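Local coordinates for protein dihydrofolate reductase, putative (Aspergillus flavus, PDB 6DRS) that probably reduces dihydrofolate to tetrahydrofolate with NADPH, as its family does, and here holds NADP and a diaminoquinazoline-type antifolate inhibitor, at residues A12-P17 against A191-D196; T22-G27 against E203-E208; V177-E182 against I239-Y244. All blocks are in the same frame, centred on the assembly; numbering follows the deposited sequence.

Interaction 1. Residues A12-P17 against A191-D196. With NAP (NADP nicotinamide-adenine-dinucleotide phosphate), chain H.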
loop_
_atom_site.group_PDB
_atom_site.type_symbol
_atom_site.label_atom_id
_atom_site.label_comp_id
_atom_site.label_asym_id
_atom_site.label_seq_id
_atom_site.Cartn_x
_atom_site.Cartn_y
_atom_site.Cartn_z
ATOM N N ALA A 12 0.631 -5.836 4.092
ATOM C CA ALA A 12 1.107 -6.539 5.294
ATOM C C ALA A 12 0.200 -7.760 5.533
ATOM O O ALA A 12 -1.028 -7.646 5.438
ATOM C CB ALA A 12 1.175 -5.606 6.481
ATOM N N THR A 13 0.783 -8.949 5.718
ATOM C CA THR A 13 -0.022 -10.145 6.009
ATOM C C THR A 13 0.410 -10.786 7.334
ATOM O O THR A 13 1.537 -10.548 7.826
ATOM C CB THR A 13 -0.034 -11.176 4.876
ATOM O OG1 THR A 13 1.249 -11.796 4.842
ATOM C CG2 THR A 13 -0.391 -10.579 3.544
ATOM N N THR A 14 -0.536 -11.542 7.911
ATOM C CA THR A 14 -0.304 -12.370 9.094
ATOM C C THR A 14 -0.727 -13.820 8.778
ATOM O O THR A 14 -1.823 -14.044 8.198
ATOM C CB THR A 14 -0.945 -11.758 10.345
ATOM O OG1 THR A 14 -0.406 -12.497 11.438
ATOM C CG2 THR A 14 -2.460 -11.798 10.361
ATOM N N PRO A 15 0.149 -14.811 9.083
ATOM C CA PRO A 15 -0.211 -16.197 8.730
ATOM C C PRO A 15 -1.238 -16.812 9.695
ATOM O O PRO A 15 -1.106 -16.686 10.936
ATOM C CB PRO A 15 1.108 -16.970 8.755
ATOM C CG PRO A 15 1.930 -16.219 9.752
ATOM C CD PRO A 15 1.548 -14.768 9.525
ATOM N N ILE A 16 -2.247 -17.437 9.106
ATOM C CA ILE A 16 -3.282 -18.181 9.835
ATOM C C ILE A 16 -3.306 -19.629 9.334
ATOM O O ILE A 16 -3.894 -19.946 8.288
ATOM C CB ILE A 16 -4.654 -17.504 9.704
ATOM C CG1 ILE A 16 -4.572 -16.025 10.095
ATOM C CG2 ILE A 16 -5.692 -18.248 10.537
ATOM C CD1 ILE A 16 -5.680 -15.193 9.508
ATOM N N PRO A 17 -2.654 -20.527 10.081
ATOM C CA PRO A 17 -2.640 -21.938 9.621
ATOM C C PRO A 17 -4.065 -22.489 9.746
ATOM O O PRO A 17 -4.678 -22.333 10.788
ATOM C CB PRO A 17 -1.709 -22.645 10.614
ATOM C CG PRO A 17 -0.843 -21.522 11.151
ATOM C CD PRO A 17 -1.809 -20.356 11.273
ATOM N N ALA A 191 0.350 -17.435 19.024
ATOM C CA ALA A 191 -1.089 -17.150 18.795
ATOM C C ALA A 191 -1.303 -16.596 17.375
ATOM O O ALA A 191 -0.351 -16.150 16.703
ATOM C CB ALA A 191 -1.609 -16.196 19.853
ATOM N N VAL A 192 -2.557 -16.602 16.926
ATOM C CA VAL A 192 -2.900 -16.178 15.591
ATOM C C VAL A 192 -3.867 -14.983 15.659
ATOM O O VAL A 192 -4.676 -14.923 16.578
ATOM C CB VAL A 192 -3.473 -17.383 14.831
ATOM C CG1 VAL A 192 -4.384 -16.979 13.695
ATOM C CG2 VAL A 192 -2.327 -18.229 14.313
ATOM N N PHE A 193 -3.739 -14.008 14.740
ATOM C CA PHE A 193 -4.679 -12.863 14.698
ATOM C C PHE A 193 -5.980 -13.287 14.011
ATOM O O PHE A 193 -5.971 -13.984 13.001
ATOM C CB PHE A 193 -4.104 -11.657 13.939
ATOM C CG PHE A 193 -3.097 -10.838 14.704
ATOM C CD1 PHE A 193 -3.490 -10.027 15.755
ATOM C CD2 PHE A 193 -1.744 -10.875 14.369
ATOM C CE1 PHE A 193 -2.558 -9.269 16.454
ATOM C CE2 PHE A 193 -0.814 -10.131 15.079
ATOM C CZ PHE A 193 -1.218 -9.330 16.125
ATOM N N GLU A 194 -7.091 -12.820 14.559
ATOM C CA GLU A 194 -8.394 -12.991 13.921
ATOM C C GLU A 194 -8.507 -12.025 12.730
ATOM O O GLU A 194 -8.275 -10.839 12.894
ATOM C CB GLU A 194 -9.474 -12.699 14.962
ATOM C CG GLU A 194 -10.871 -12.716 14.379
ATOM C CD GLU A 194 -12.006 -12.431 15.354
ATOM O OE1 GLU A 194 -11.758 -12.200 16.562
ATOM O OE2 GLU A 194 -13.140 -12.415 14.884
ATOM N N CYS A 195 -8.940 -12.526 11.569
ATOM C CA CYS A 195 -9.050 -11.724 10.345
ATOM C C CYS A 195 -10.347 -12.086 9.605
ATOM O O CYS A 195 -10.721 -13.258 9.596
ATOM C CB CYS A 195 -7.872 -12.018 9.425
ATOM S SG CYS A 195 -6.270 -11.569 10.149
ATOM N N ASP A 196 -11.040 -11.124 8.998
ATOM C CA ASP A 196 -12.208 -11.469 8.150
ATOM C C ASP A 196 -11.851 -11.223 6.685
ATOM O O ASP A 196 -12.645 -11.530 5.781
ATOM C CB ASP A 196 -13.482 -10.708 8.535
ATOM C CG ASP A 196 -13.290 -9.202 8.668
ATOM O OD1 ASP A 196 -12.433 -8.664 7.965
ATOM O OD2 ASP A 196 -13.978 -8.581 9.496
HETATM P PA NAP H . -11.365 -3.170 -0.750
HETATM O O1A NAP H . -10.450 -2.195 -0.065
HETATM O O2A NAP H . -11.028 -4.142 -1.822
HETATM O O5B NAP H . -12.668 -2.336 -1.248
HETATM C C5B NAP H . -13.891 -2.947 -1.702
HETATM C C4B NAP H . -14.655 -1.837 -2.393
HETATM O O4B NAP H . -13.925 -1.417 -3.549
HETATM C C3B NAP H . -16.013 -2.254 -2.936
HETATM O O3B NAP H . -17.019 -2.149 -1.917
HETATM C C2B NAP H . -16.219 -1.251 -4.056
HETATM O O2B NAP H . -16.494 0.036 -3.509
HETATM C C1B NAP H . -14.820 -1.082 -4.620
HETATM N N9A NAP H . -14.579 -2.020 -5.702
HETATM C C8A NAP H . -14.037 -3.226 -5.468
HETATM N N7A NAP H . -13.914 -3.902 -6.630
HETATM C C5A NAP H . -14.373 -3.116 -7.628
HETATM C C6A NAP H . -14.516 -3.250 -9.096
HETATM N N6A NAP H . -14.096 -4.390 -9.661
HETATM N N1A NAP H . -15.038 -2.241 -9.826
HETATM C C2A NAP H . -15.425 -1.116 -9.197
HETATM N N3A NAP H . -15.322 -0.929 -7.853
HETATM C C4A NAP H . -14.822 -1.871 -7.013
HETATM O O3 NAP H . -12.148 -3.917 0.485
HETATM P PN NAP H . -11.808 -5.335 1.214
HETATM O O1N NAP H . -11.358 -6.356 0.255
HETATM O O2N NAP H . -13.046 -5.544 2.058
HETATM O O5D NAP H . -10.603 -4.930 2.183
HETATM C C5D NAP H . -10.763 -3.932 3.160
HETATM C C4D NAP H . -10.094 -4.548 4.370
HETATM O O4D NAP H . -8.768 -4.926 3.997
HETATM C C3D NAP H . -9.979 -3.649 5.578
HETATM O O3D NAP H . -10.121 -4.498 6.747
HETATM C C2D NAP H . -8.572 -3.127 5.461
HETATM O O2D NAP H . -8.077 -2.761 6.724
HETATM C C1D NAP H . -7.828 -4.310 4.883
HETATM N N1N NAP H . -6.592 -3.914 4.177
HETATM C C2N NAP H . -5.416 -4.396 4.643
HETATM C C3N NAP H . -4.187 -4.050 4.046
HETATM C C7N NAP H . -2.881 -4.625 4.590
HETATM O O7N NAP H . -1.808 -4.420 4.011
HETATM N N7N NAP H . -2.936 -5.358 5.717
HETATM C C4N NAP H . -4.204 -3.147 2.964
HETATM C C5N NAP H . -5.436 -2.665 2.516
HETATM C C6N NAP H . -6.625 -3.045 3.143
HETATM P P2B NAP H . -18.003 0.576 -3.362
HETATM O O1X NAP H . -18.658 -0.301 -2.303
HETATM O O2X NAP H . -17.797 1.954 -2.766
HETATM O O3X NAP H . -18.471 0.347 -4.766
HETATM O O HOH W 1 -1.521 -14.658 12.951
#
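T14 OG1 and F193 N are joined through one water, which also serves P15 O. The water takes the N-H of F193 at 2.9 Å from F193 N and donates to T14 OG1 and P15 O, so three polar groups of the two segments share it where strand 12-17 of the central dihydrofolate reductase sheet packs against the loop 191-196. T14 OG1 is gripped from a second quarter as well, by V181 O on the neighbouring strand, and each of its two bonds helps fix the rotation of the side chain. With OG1 opposite the backbone N (chi1 -168°), the hydroxyl lies at the edge of the F193 ring, in its plane and 3.6 Å from F193 CD2, while the methyl turns to the sulfur, T14 CG2 to C195 SG being 3.8 Å. Threonine suits this place because its two branches serve a polar and an apolar neighbour at once. Beyond it the packing is apolar. V192 divides its methyls: CG1 lies across I16, 3.6 Å from I16 CG2, and V192 CG2 slides past the pyrrolidine of P17, 3.7 Å from P17 CD. I16 in turn reaches along the loop to C195, its CD1 3.7 Å from C195 SG. W34, touching both T14 and F193, packs against the buried part of this contact. At the other end of the strand, A12 belongs to the cofactor and inhibitor pockets. There the nicotinamide carboxamide meets main-chain atoms: A12 N donates to NAP O7N at 2.8 Å, almost straight at 172°, while A12 O receives a weak bond from NAP N7N.

Interaction 2. Residues T22-G27 against E203-E208. With NAP (NADP nicotinamide-adenine-dinucleotide phosphate), chain H.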
loop_
_atom_site.group_PDB
_atom_site.type_symbol
_atom_site.label_atom_id
_atom_site.label_comp_id
_atom_site.label_asym_id
_atom_site.label_seq_id
_atom_site.Cartn_x
_atom_site.Cartn_y
_atom_site.Cartn_z
ATOM N N THR A 22 -2.207 -22.461 4.952
ATOM C CA THR A 22 -1.997 -21.234 5.683
ATOM C C THR A 22 -2.644 -20.081 4.909
ATOM O O THR A 22 -2.296 -19.825 3.746
ATOM C CB THR A 22 -0.510 -20.953 5.884
ATOM O OG1 THR A 22 0.004 -22.082 6.592
ATOM C CG2 THR A 22 -0.252 -19.681 6.662
ATOM N N LEU A 23 -3.591 -19.404 5.550
ATOM C CA LEU A 23 -4.184 -18.173 5.005
ATOM C C LEU A 23 -3.285 -16.988 5.397
ATOM O O LEU A 23 -2.466 -17.088 6.352
ATOM C CB LEU A 23 -5.591 -17.989 5.584
ATOM C CG LEU A 23 -6.637 -19.015 5.149
ATOM C CD1 LEU A 23 -7.921 -18.854 5.950
ATOM C CD2 LEU A 23 -6.914 -18.935 3.649
ATOM N N LEU A 24 -3.434 -15.884 4.653
ATOM C CA LEU A 24 -2.683 -14.640 4.920
ATOM C C LEU A 24 -3.693 -13.537 5.284
ATOM O O LEU A 24 -4.353 -12.972 4.408
ATOM C CB LEU A 24 -1.862 -14.280 3.677
ATOM C CG LEU A 24 -0.759 -15.273 3.283
ATOM C CD1 LEU A 24 -0.052 -14.787 2.028
ATOM C CD2 LEU A 24 0.243 -15.485 4.420
ATOM N N GLY A 25 -3.868 -13.303 6.577
ATOM C CA GLY A 25 -4.896 -12.394 7.028
ATOM C C GLY A 25 -4.400 -10.961 6.900
ATOM O O GLY A 25 -3.227 -10.688 7.211
ATOM N N ILE A 26 -5.279 -10.061 6.460
ATOM C CA ILE A 26 -4.894 -8.666 6.182
ATOM C C ILE A 26 -5.830 -7.679 6.891
ATOM O O ILE A 26 -5.410 -6.553 7.131
ATOM C CB ILE A 26 -4.799 -8.389 4.667
ATOM C CG1 ILE A 26 -6.166 -8.491 3.989
ATOM C CG2 ILE A 26 -3.744 -9.290 4.024
ATOM C CD1 ILE A 26 -6.242 -7.812 2.650
ATOM N N GLY A 27 -7.043 -8.091 7.273
ATOM C CA GLY A 27 -8.024 -7.139 7.801
ATOM C C GLY A 27 -9.058 -7.774 8.721
ATOM O O GLY A 27 -9.360 -8.978 8.619
ATOM N N GLU A 203 -0.830 -19.893 -0.837
ATOM C CA GLU A 203 0.012 -21.061 -0.943
ATOM C C GLU A 203 0.936 -20.900 -2.154
ATOM O O GLU A 203 2.111 -21.288 -2.104
ATOM C CB GLU A 203 -0.852 -22.325 -1.006
ATOM C CG GLU A 203 -1.390 -22.756 0.358
ATOM C CD GLU A 203 -0.353 -23.155 1.407
ATOM O OE1 GLU A 203 -0.645 -23.040 2.626
ATOM O OE2 GLU A 203 0.754 -23.580 1.011
ATOM N N GLU A 204 0.426 -20.255 -3.196
ATOM C CA GLU A 204 1.203 -20.126 -4.390
ATOM C C GLU A 204 2.428 -19.222 -4.161
ATOM O O GLU A 204 3.420 -19.396 -4.859
ATOM C CB GLU A 204 0.307 -19.852 -5.596
ATOM C CG GLU A 204 -0.138 -18.417 -5.737
ATOM C CD GLU A 204 -1.360 -18.286 -6.635
ATOM O OE1 GLU A 204 -2.391 -18.968 -6.346
ATOM O OE2 GLU A 204 -1.286 -17.507 -7.635
ATOM N N LEU A 205 2.390 -18.309 -3.176
ATOM C CA LEU A 205 3.569 -17.527 -2.782
ATOM C C LEU A 205 4.460 -18.349 -1.845
ATOM O O LEU A 205 5.669 -18.376 -2.008
ATOM C CB LEU A 205 3.134 -16.253 -2.055
ATOM C CG LEU A 205 2.190 -15.333 -2.824
ATOM C CD1 LEU A 205 1.754 -14.177 -1.939
ATOM C CD2 LEU A 205 2.842 -14.839 -4.111
ATOM N N LEU A 206 3.870 -18.981 -0.842
ATOM C CA LEU A 206 4.689 -19.670 0.153
ATOM C C LEU A 206 5.359 -20.904 -0.486
ATOM O O LEU A 206 6.437 -21.298 -0.049
ATOM C CB LEU A 206 3.858 -20.003 1.405
ATOM C CG LEU A 206 3.092 -18.843 2.053
ATOM C CD1 LEU A 206 1.940 -19.340 2.925
ATOM C CD2 LEU A 206 4.003 -17.903 2.846
ATOM N N MET A 207 4.774 -21.471 -1.545
ATOM C CA MET A 207 5.339 -22.654 -2.201
ATOM C C MET A 207 6.000 -22.256 -3.527
ATOM O O MET A 207 6.446 -23.117 -4.295
ATOM C CB MET A 207 4.261 -23.706 -2.501
ATOM C CG MET A 207 3.519 -24.227 -1.284
ATOM S SD MET A 207 4.603 -25.031 -0.077
ATOM C CE MET A 207 4.857 -23.752 1.154
ATOM N N GLU A 208 6.015 -20.966 -3.827
ATOM C CA GLU A 208 6.621 -20.458 -5.065
ATOM C C GLU A 208 6.080 -21.172 -6.313
ATOM O O GLU A 208 6.853 -21.672 -7.113
ATOM C CB GLU A 208 8.146 -20.524 -4.974
ATOM C CG GLU A 208 8.701 -19.304 -4.284
ATOM C CD GLU A 208 10.184 -19.336 -3.982
ATOM O OE1 GLU A 208 10.541 -19.949 -2.967
ATOM O OE2 GLU A 208 10.970 -18.706 -4.745
HETATM P PA NAP H . -11.365 -3.170 -0.750
HETATM O O1A NAP H . -10.450 -2.195 -0.065
HETATM O O2A NAP H . -11.028 -4.142 -1.822
HETATM O O5B NAP H . -12.668 -2.336 -1.248
HETATM C C5B NAP H . -13.891 -2.947 -1.702
HETATM C C4B NAP H . -14.655 -1.837 -2.393
HETATM O O4B NAP H . -13.925 -1.417 -3.549
HETATM C C3B NAP H . -16.013 -2.254 -2.936
HETATM O O3B NAP H . -17.019 -2.149 -1.917
HETATM C C2B NAP H . -16.219 -1.251 -4.056
HETATM O O2B NAP H . -16.494 0.036 -3.509
HETATM C C1B NAP H . -14.820 -1.082 -4.620
HETATM N N9A NAP H . -14.579 -2.020 -5.702
HETATM C C8A NAP H . -14.037 -3.226 -5.468
HETATM N N7A NAP H . -13.914 -3.902 -6.630
HETATM C C5A NAP H . -14.373 -3.116 -7.628
HETATM C C6A NAP H . -14.516 -3.250 -9.096
HETATM N N6A NAP H . -14.096 -4.390 -9.661
HETATM N N1A NAP H . -15.038 -2.241 -9.826
HETATM C C2A NAP H . -15.425 -1.116 -9.197
HETATM N N3A NAP H . -15.322 -0.929 -7.853
HETATM C C4A NAP H . -14.822 -1.871 -7.013
HETATM O O3 NAP H . -12.148 -3.917 0.485
HETATM P PN NAP H . -11.808 -5.335 1.214
HETATM O O1N NAP H . -11.358 -6.356 0.255
HETATM O O2N NAP H . -13.046 -5.544 2.058
HETATM O O5D NAP H . -10.603 -4.930 2.183
HETATM C C5D NAP H . -10.763 -3.932 3.160
HETATM C C4D NAP H . -10.094 -4.548 4.370
HETATM O O4D NAP H . -8.768 -4.926 3.997
HETATM C C3D NAP H . -9.979 -3.649 5.578
HETATM O O3D NAP H . -10.121 -4.498 6.747
HETATM C C2D NAP H . -8.572 -3.127 5.461
HETATM O O2D NAP H . -8.077 -2.761 6.724
HETATM C C1D NAP H . -7.828 -4.310 4.883
HETATM N N1N NAP H . -6.592 -3.914 4.177
HETATM C C2N NAP H . -5.416 -4.396 4.643
HETATM C C3N NAP H . -4.187 -4.050 4.046
HETATM C C7N NAP H . -2.881 -4.625 4.590
HETATM O O7N NAP H . -1.808 -4.420 4.011
HETATM N N7N NAP H . -2.936 -5.358 5.717
HETATM C C4N NAP H . -4.204 -3.147 2.964
HETATM C C5N NAP H . -5.436 -2.665 2.516
HETATM C C6N NAP H . -6.625 -3.045 3.143
HETATM P P2B NAP H . -18.003 0.576 -3.362
HETATM O O1X NAP H . -18.658 -0.301 -2.303
HETATM O O2X NAP H . -17.797 1.954 -2.766
HETATM O O3X NAP H . -18.471 0.347 -4.766
#
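E203 bends back on itself to reach T22: chi1 of -78° sets its CG opposite the carbonyl carbon, and a second turn at chi2, -63°, swings the carboxylate off the short helix 203-206 toward the start of strand 22-27. There E203 OE1 accepts the N-H of T22 at 2.9 Å with an angle of 148°, the nitrogen lying nearly in line with the CD-OE1 bond. The glutamate thus closes off a main-chain donor at the beginning of the strand, and its length and flexibility suit the task; K21 packs against it as well. T22 O, by contrast, is buried here and has no partner in the model. Beside this hydrogen bond the contact is a loose leucine cluster. L206 CD1 stands 4.2 Å from T22 CB and also borders L24 CD2, and L24 CD1 comes to 4.4 Å from L205 CD1. M178 of strand 174-183, which lies on the other side of strand 7-17, touches both L24 and L205, extending the cluster into the sheet. The helix is barely one turn, with M207 N bonded to E203 O at 2.7 Å, and it ends in a Schellman motif, where E208 takes a positive phi and its N bonds L205 O. The far end of strand 22-27 serves the cofactor instead. I26 O accepts the carboxamide N-H of NAP N7N at 3.1 Å, and G27, having no side chain, lets the ribose hydroxyl O3D of NAP approach its CA to 3.5 Å. I26 and G27 both face T197, so the nicotinamide half of the NADP site is bordered by a classic beta bulge.

Interaction 3. Residues V177-E182 against I239-Y244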
loop_
_atom_site.group_PDB
_atom_site.type_symbol
_atom_site.label_atom_id
_atom_site.label_comp_id
_atom_site.label_asym_id
_atom_site.label_seq_id
_atom_site.Cartn_x
_atom_site.Cartn_y
_atom_site.Cartn_z
ATOM N N VAL A 177 5.272 -6.548 -2.681
ATOM C CA VAL A 177 6.111 -6.212 -1.539
ATOM C C VAL A 177 5.318 -6.519 -0.256
ATOM O O VAL A 177 4.264 -5.876 0.030
ATOM C CB VAL A 177 6.541 -4.736 -1.603
ATOM C CG1 VAL A 177 7.246 -4.302 -0.335
ATOM C CG2 VAL A 177 7.392 -4.510 -2.846
ATOM N N MET A 178 5.774 -7.501 0.513
ATOM C CA MET A 178 4.922 -8.008 1.584
ATOM C C MET A 178 5.621 -7.853 2.937
ATOM O O MET A 178 6.795 -8.229 3.075
ATOM C CB MET A 178 4.553 -9.478 1.359
ATOM C CG MET A 178 3.701 -10.037 2.507
ATOM S SD MET A 178 3.122 -11.731 2.261
ATOM C CE MET A 178 2.010 -11.573 0.863
ATOM N N THR A 179 4.922 -7.280 3.921
ATOM C CA THR A 179 5.409 -7.322 5.275
ATOM C C THR A 179 4.731 -8.499 5.990
ATOM O O THR A 179 3.491 -8.520 6.113
ATOM C CB THR A 179 5.106 -6.032 6.041
ATOM O OG1 THR A 179 5.592 -4.898 5.313
ATOM C CG2 THR A 179 5.691 -6.074 7.439
ATOM N N ASN A 180 5.529 -9.481 6.425
ATOM C CA ASN A 180 5.048 -10.615 7.260
ATOM C C ASN A 180 4.994 -10.174 8.719
ATOM O O ASN A 180 5.959 -9.624 9.243
ATOM C CB ASN A 180 5.928 -11.862 7.167
ATOM C CG ASN A 180 5.956 -12.376 5.759
ATOM O OD1 ASN A 180 4.934 -12.343 5.078
ATOM N ND2 ASN A 180 7.137 -12.732 5.291
ATOM N N VAL A 181 3.832 -10.419 9.326
ATOM C CA VAL A 181 3.538 -10.022 10.711
ATOM C C VAL A 181 3.179 -11.292 11.497
ATOM O O VAL A 181 2.272 -12.029 11.112
ATOM C CB VAL A 181 2.396 -8.978 10.777
ATOM C CG1 VAL A 181 1.974 -8.694 12.213
ATOM C CG2 VAL A 181 2.787 -7.679 10.080
ATOM N N GLU A 182 3.893 -11.538 12.583
ATOM C CA GLU A 182 3.651 -12.703 13.415
ATOM C C GLU A 182 3.644 -12.294 14.886
ATOM O O GLU A 182 4.418 -11.424 15.275
ATOM C CB GLU A 182 4.751 -13.738 13.200
ATOM C CG GLU A 182 4.360 -14.763 12.165
ATOM C CD GLU A 182 5.475 -15.679 11.708
ATOM O OE1 GLU A 182 6.438 -15.869 12.481
ATOM O OE2 GLU A 182 5.373 -16.188 10.572
ATOM N N ILE A 239 8.268 -8.626 12.553
ATOM C CA ILE A 239 7.942 -8.329 11.132
ATOM C C ILE A 239 9.196 -8.512 10.260
ATOM O O ILE A 239 10.329 -8.339 10.734
ATOM C CB ILE A 239 7.345 -6.904 10.984
ATOM C CG1 ILE A 239 8.377 -5.812 11.316
ATOM C CG2 ILE A 239 6.049 -6.768 11.787
ATOM C CD1 ILE A 239 8.029 -4.420 10.812
ATOM N N GLN A 240 8.980 -8.845 8.993
ATOM C CA GLN A 240 10.015 -8.888 7.974
ATOM C C GLN A 240 9.368 -8.507 6.633
ATOM O O GLN A 240 8.143 -8.713 6.437
ATOM C CB GLN A 240 10.704 -10.255 7.897
ATOM C CG GLN A 240 9.775 -11.356 7.423
ATOM C CD GLN A 240 10.402 -12.643 6.942
ATOM O OE1 GLN A 240 9.737 -13.455 6.312
ATOM N NE2 GLN A 240 11.669 -12.860 7.241
ATOM N N MET A 241 10.194 -7.987 5.708
ATOM C CA MET A 241 9.726 -7.523 4.397
ATOM C C MET A 241 10.322 -8.423 3.316
ATOM O O MET A 241 11.513 -8.713 3.326
ATOM C CB MET A 241 10.118 -6.057 4.174
ATOM C CG MET A 241 9.222 -5.063 4.946
ATOM S SD MET A 241 9.522 -4.944 6.727
ATOM C CE MET A 241 8.695 -3.410 7.145
ATOM N N VAL A 242 9.487 -8.913 2.412
ATOM C CA VAL A 242 9.962 -9.810 1.393
ATOM C C VAL A 242 9.307 -9.375 0.079
ATOM O O VAL A 242 8.408 -8.535 0.101
ATOM C CB VAL A 242 9.679 -11.290 1.754
ATOM C CG1 VAL A 242 10.271 -11.675 3.112
ATOM C CG2 VAL A 242 8.187 -11.597 1.738
ATOM N N GLY A 243 9.739 -9.910 -1.054
ATOM C CA GLY A 243 9.043 -9.609 -2.280
ATOM C C GLY A 243 8.867 -10.832 -3.156
ATOM O O GLY A 243 9.672 -11.763 -3.131
ATOM N N TYR A 244 7.822 -10.811 -3.960
ATOM C CA TYR A 244 7.502 -11.910 -4.830
ATOM C C TYR A 244 7.251 -11.348 -6.225
ATOM O O TYR A 244 6.568 -10.322 -6.360
ATOM C CB TYR A 244 6.216 -12.591 -4.365
ATOM C CG TYR A 244 6.351 -13.361 -3.079
ATOM C CD1 TYR A 244 6.853 -14.653 -3.072
ATOM C CD2 TYR A 244 5.957 -12.810 -1.869
ATOM C CE1 TYR A 244 7.010 -15.361 -1.891
ATOM C CE2 TYR A 244 6.090 -13.510 -0.684
ATOM C CZ TYR A 244 6.618 -14.788 -0.697
ATOM O OH TYR A 244 6.741 -15.485 0.464
HETATM O O HOH W 2 7.041 -14.964 3.270
#
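The amides of N180 and Q240 meet with their planes turned 43° apart: Q240 OE1 sits near the plane of the N180 amide, and N180 ND2 meets a lone pair of OE1 in the plane of the Q240 carbonyl, at 2.9 Å and with a C=O...N angle of 120°. V242 CG2 flanks the same nitrogen 3.9 Å from ND2, and W231 packs on both amide side chains. This pair decorates two antiparallel strands, of which 239-244 belongs to the C-terminal strand 237-246, which runs antiparallel to 174-183 in the mixed dihydrofolate reductase sheet. N180 and Q240 form a hydrogen-bonded pair, so the side-chain bond adds to two main-chain ones, the shorter being N180 N to Q240 O at 2.7 Å. Asparagine and glutamine suit this partly exposed spot, where a water is held by Y244 OH and, weakly, by N180 ND2. M178 and V242 make the next hydrogen-bonded pair, M178 N reaching V242 O with an N-H...O angle of 178°. On the opposite face lie V177, T179, V181, I239 and M241. T179 belongs to the inhibitor pocket and bonds D40, another pocket residue, through OG1; M241 lies alongside, its CG 3.7 Å from T179 OG1. Further along the same face two beta-branched side chains point the same way, V181 CG2 lying 3.8 Å from I239 CG2.

How the interactions relate
From the N terminus the chain lays down 12-17 and 22-27 as consecutive antiparallel strands, and much later 177-182, 191-196, 203-208 and 239-244 follow in that order. Interactions 1 and 2 each close a loop of more than 170 residues, interaction 3 one of 56. Every pair of contacts crosses, none nesting inside another; interactions 1 and 2 bring late segments back to the first two strands, while interaction 3 pairs two late strands. Strand 7-17 is the shared neighbour: T14 O meets G25 N of interaction 2, and T13 O meets V181 N of interaction 3. M178 CE brings interaction 3 against L24 and L205, while interactions 1 and 2 both border the nicotinamide end of NADP.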